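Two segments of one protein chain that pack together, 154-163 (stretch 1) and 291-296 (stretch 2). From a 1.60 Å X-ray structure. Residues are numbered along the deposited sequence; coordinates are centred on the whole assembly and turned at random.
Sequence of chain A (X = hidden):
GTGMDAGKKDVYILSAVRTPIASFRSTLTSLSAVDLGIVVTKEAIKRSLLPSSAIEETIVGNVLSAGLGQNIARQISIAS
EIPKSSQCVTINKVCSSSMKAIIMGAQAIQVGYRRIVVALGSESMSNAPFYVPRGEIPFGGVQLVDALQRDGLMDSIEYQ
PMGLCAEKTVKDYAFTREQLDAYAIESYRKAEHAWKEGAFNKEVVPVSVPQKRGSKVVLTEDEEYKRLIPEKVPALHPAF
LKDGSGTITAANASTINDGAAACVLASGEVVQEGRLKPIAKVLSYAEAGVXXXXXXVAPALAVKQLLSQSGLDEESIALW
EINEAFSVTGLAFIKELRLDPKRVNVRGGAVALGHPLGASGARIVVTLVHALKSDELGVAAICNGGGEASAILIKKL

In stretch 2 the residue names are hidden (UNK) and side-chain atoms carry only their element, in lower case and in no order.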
# COMPACT_ATOMS: atom_id res chain seq x y z
N MET A 154 7.11 1.78 -20.12
CA MET A 154 8.49 1.27 -20.09
C MET A 154 8.65 0.10 -21.04
O MET A 154 7.86 -0.85 -21.01
CB MET A 154 8.87 0.83 -18.68
CG MET A 154 8.98 1.93 -17.67
SD MET A 154 10.54 2.84 -17.86
CE MET A 154 11.75 1.60 -17.46
N ASP A 155 9.69 0.12 -21.87
CA ASP A 155 9.99 -1.07 -22.63
C ASP A 155 10.54 -2.11 -21.69
O ASP A 155 11.45 -1.81 -20.91
CB ASP A 155 10.99 -0.78 -23.74
CG ASP A 155 11.28 -2.03 -24.55
OD1 ASP A 155 12.10 -2.85 -24.11
OD2 ASP A 155 10.63 -2.21 -25.60
N SER A 156 10.02 -3.33 -21.77
CA SER A 156 10.35 -4.36 -20.79
C SER A 156 11.55 -5.18 -21.17
O SER A 156 11.95 -6.07 -20.41
CB SER A 156 9.16 -5.29 -20.60
OG SER A 156 8.08 -4.53 -20.15
N ILE A 157 12.08 -4.95 -22.36
CA ILE A 157 13.25 -5.69 -22.82
C ILE A 157 14.48 -4.84 -22.60
O ILE A 157 15.51 -5.34 -22.13
CB ILE A 157 13.09 -6.13 -24.30
CG1 ILE A 157 12.08 -7.28 -24.38
CG2 ILE A 157 14.41 -6.59 -24.89
CD1 ILE A 157 10.86 -6.98 -25.11
N GLU A 158 14.38 -3.54 -22.94
CA GLU A 158 15.45 -2.57 -22.72
C GLU A 158 15.42 -1.97 -21.32
O GLU A 158 16.38 -1.34 -20.88
CB GLU A 158 15.34 -1.44 -23.76
CG GLU A 158 15.62 -1.88 -25.19
CD GLU A 158 17.10 -2.04 -25.49
OE1 GLU A 158 17.94 -1.68 -24.63
OE2 GLU A 158 17.43 -2.52 -26.59
N TYR A 159 14.31 -2.15 -20.62
CA TYR A 159 14.09 -1.61 -19.29
C TYR A 159 14.39 -0.12 -19.25
O TYR A 159 15.13 0.38 -18.41
CB TYR A 159 14.91 -2.38 -18.26
CG TYR A 159 14.37 -3.80 -18.07
CD1 TYR A 159 13.07 -4.01 -17.59
CD2 TYR A 159 15.14 -4.90 -18.39
CE1 TYR A 159 12.56 -5.31 -17.44
CE2 TYR A 159 14.64 -6.19 -18.24
CZ TYR A 159 13.35 -6.39 -17.76
OH TYR A 159 12.85 -7.68 -17.60
N GLN A 160 13.77 0.59 -20.19
CA GLN A 160 13.83 2.04 -20.21
C GLN A 160 12.58 2.55 -20.86
O GLN A 160 11.88 1.82 -21.56
CB GLN A 160 15.05 2.55 -20.95
CG GLN A 160 15.20 2.04 -22.35
CD GLN A 160 16.58 2.39 -22.91
OE1 GLN A 160 17.56 2.44 -22.18
NE2 GLN A 160 16.64 2.66 -24.21
N PRO A 161 12.28 3.84 -20.66
CA PRO A 161 11.05 4.39 -21.22
C PRO A 161 11.04 4.36 -22.74
O PRO A 161 12.08 4.52 -23.36
CB PRO A 161 11.07 5.84 -20.72
CG PRO A 161 11.95 5.81 -19.51
CD PRO A 161 12.99 4.80 -19.81
N MET A 162 9.87 4.17 -23.34
CA MET A 162 9.78 4.20 -24.79
C MET A 162 10.33 5.54 -25.34
O MET A 162 10.93 5.55 -26.40
CB MET A 162 8.35 3.95 -25.26
CG MET A 162 7.89 2.47 -25.11
SD MET A 162 6.21 2.27 -25.73
CE MET A 162 5.22 3.26 -24.62
N GLY A 163 10.14 6.62 -24.60
CA GLY A 163 10.66 7.91 -25.07
C GLY A 163 12.18 7.97 -25.13
O GLY A 163 12.73 8.70 -25.95
N UNK A 291 14.04 -4.56 -33.64
CA UNK A 291 14.56 -4.44 -32.29
C UNK A 291 13.67 -3.54 -31.43
O UNK A 291 13.21 -2.50 -31.90
c UNK A 291 17.00 -4.81 -32.93
c UNK A 291 15.98 -3.87 -32.32
o UNK A 291 17.85 -6.98 -32.52
o UNK A 291 17.22 -5.83 -30.78
c UNK A 291 17.38 -5.95 -32.01
N UNK A 292 13.45 -3.91 -30.17
CA UNK A 292 12.62 -3.06 -29.30
C UNK A 292 13.02 -1.58 -29.31
O UNK A 292 12.14 -0.72 -29.38
c UNK A 292 12.89 -5.15 -28.26
c UNK A 292 12.83 -3.70 -27.92
c UNK A 292 13.69 -5.23 -29.53
N UNK A 293 14.32 -1.29 -29.26
CA UNK A 293 14.74 0.10 -29.18
C UNK A 293 14.33 0.87 -30.44
O UNK A 293 14.15 2.09 -30.39
c UNK A 293 18.02 1.71 -27.86
c UNK A 293 16.63 1.62 -28.49
c UNK A 293 16.27 0.20 -28.94
c UNK A 293 17.04 -0.23 -30.16
N UNK A 294 14.20 0.15 -31.56
CA UNK A 294 13.91 0.77 -32.86
C UNK A 294 12.42 0.76 -33.22
O UNK A 294 12.06 0.88 -34.39
o UNK A 294 16.95 -0.78 -34.04
c UNK A 294 14.68 0.02 -33.97
o UNK A 294 16.61 1.38 -33.67
c UNK A 294 16.19 0.22 -33.89
N UNK A 295 11.56 0.57 -32.22
CA UNK A 295 10.12 0.43 -32.48
C UNK A 295 9.54 1.56 -33.34
O UNK A 295 8.63 1.33 -34.12
c UNK A 295 7.95 2.24 -30.35
c UNK A 295 9.19 1.63 -30.43
c UNK A 295 7.80 3.42 -29.68
c UNK A 295 10.13 3.44 -29.16
c UNK A 295 8.88 4.04 -29.09
c UNK A 295 9.34 0.34 -31.15
c UNK A 295 10.26 2.24 -29.82
N UNK A 296 10.12 2.75 -33.24
CA UNK A 296 9.62 3.90 -33.96
C UNK A 296 9.69 3.72 -35.48
O UNK A 296 8.91 4.35 -36.18
o UNK A 296 10.25 5.41 -32.13
c UNK A 296 10.40 5.17 -33.54
c UNK A 296 9.90 6.41 -34.26
O HOH W 1 10.03 -0.55 -27.36

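Position 291 carries three side-chain carbons in an unbranched run, the third bearing two oxygens. That is a carboxylate one methylene longer than aspartate's. Glutamine would have the same skeleton, but it would end in one nitrogen and one oxygen, and the elements exclude it. The nearest approach to stretch 1, 5.3 Å from a carboxylate oxygen to OE2 of Glu158, is no contact. The residue is Glu291.

Position 292 has three side-chain carbons that close a ring onto its own backbone N, a connection that identifies proline without reference to surroundings. Its CA-to-CB bond points toward stretch 1, and CB lies 3.5 Å from OD2 of Asp155. A second ring carbon comes within 4.0 Å of CG2 of Ile157, an apolar contact, while CB is 4.3 Å from CG of Glu158. The residue is Pro292, and the carbon facing Ile157 is its CG.

Position 293 shows four carbons and no heteroatom, forked at the first, with one arm two carbons long. A fork at the first carbon excludes leucine, which branches one carbon later; the longer arm excludes valine. CB sits 3.8 Å from OE2 of Glu158, and the terminal carbon of the long arm is 4.0 Å from NE2 of Gln160. This is Ile293, with both chi angles in the t well, and that terminal carbon is CD1.

At position 294 there are two carbons, the second carrying two oxygens: a short carboxylate. Its nearest approach, an oxygen 7.7 Å from OE2 of Glu158, leaves the assignment to composition and connectivity alone. It is Asp294, whose backbone N donates to O of Glu291 at 2.8 Å.

Position 295 has one carbon followed by a six-membered ring of carbons, with no oxygen attached as tyrosine would require. The ring lies beside Met162. The residue is Phe295, chi1 76° (p). Its CE1 is 3.6 Å from O of Met162, which lies at the ring edge near the plane, and its CZ is 3.9 Å from CB of Met162. SD of Met162 stands 5.0 Å from the ring centroid, 31° off the normal, an oblique sulfur-aromatic approach.

Position 296 has one carbon bearing one oxygen and one further carbon. The extra carbon distinguishes it from serine. Its oxygen stays 5.8 Å from O of Met162, and it is Thr296.

No direct hydrogen bond crosses this interface, which buries 336 Å² summed over both sides. Packing is led by Pro292, Ile293 and Phe295, and one water supplies a polar link by donating to OD2 of Asp155 at 2.5 Å and to O of Pro292 at 2.9 Å. The other carboxylate oxygen, OD1 of Asp155, accepts from N of Ile157 and N of Glu158, both at 2.7 Å. One side chain thus ties together the turn that presents Ile157 and Glu158 and, through the water, reaches the 3-10 segment beginning at Pro292.

Stretch 2, residues 291-296: EPIDFT
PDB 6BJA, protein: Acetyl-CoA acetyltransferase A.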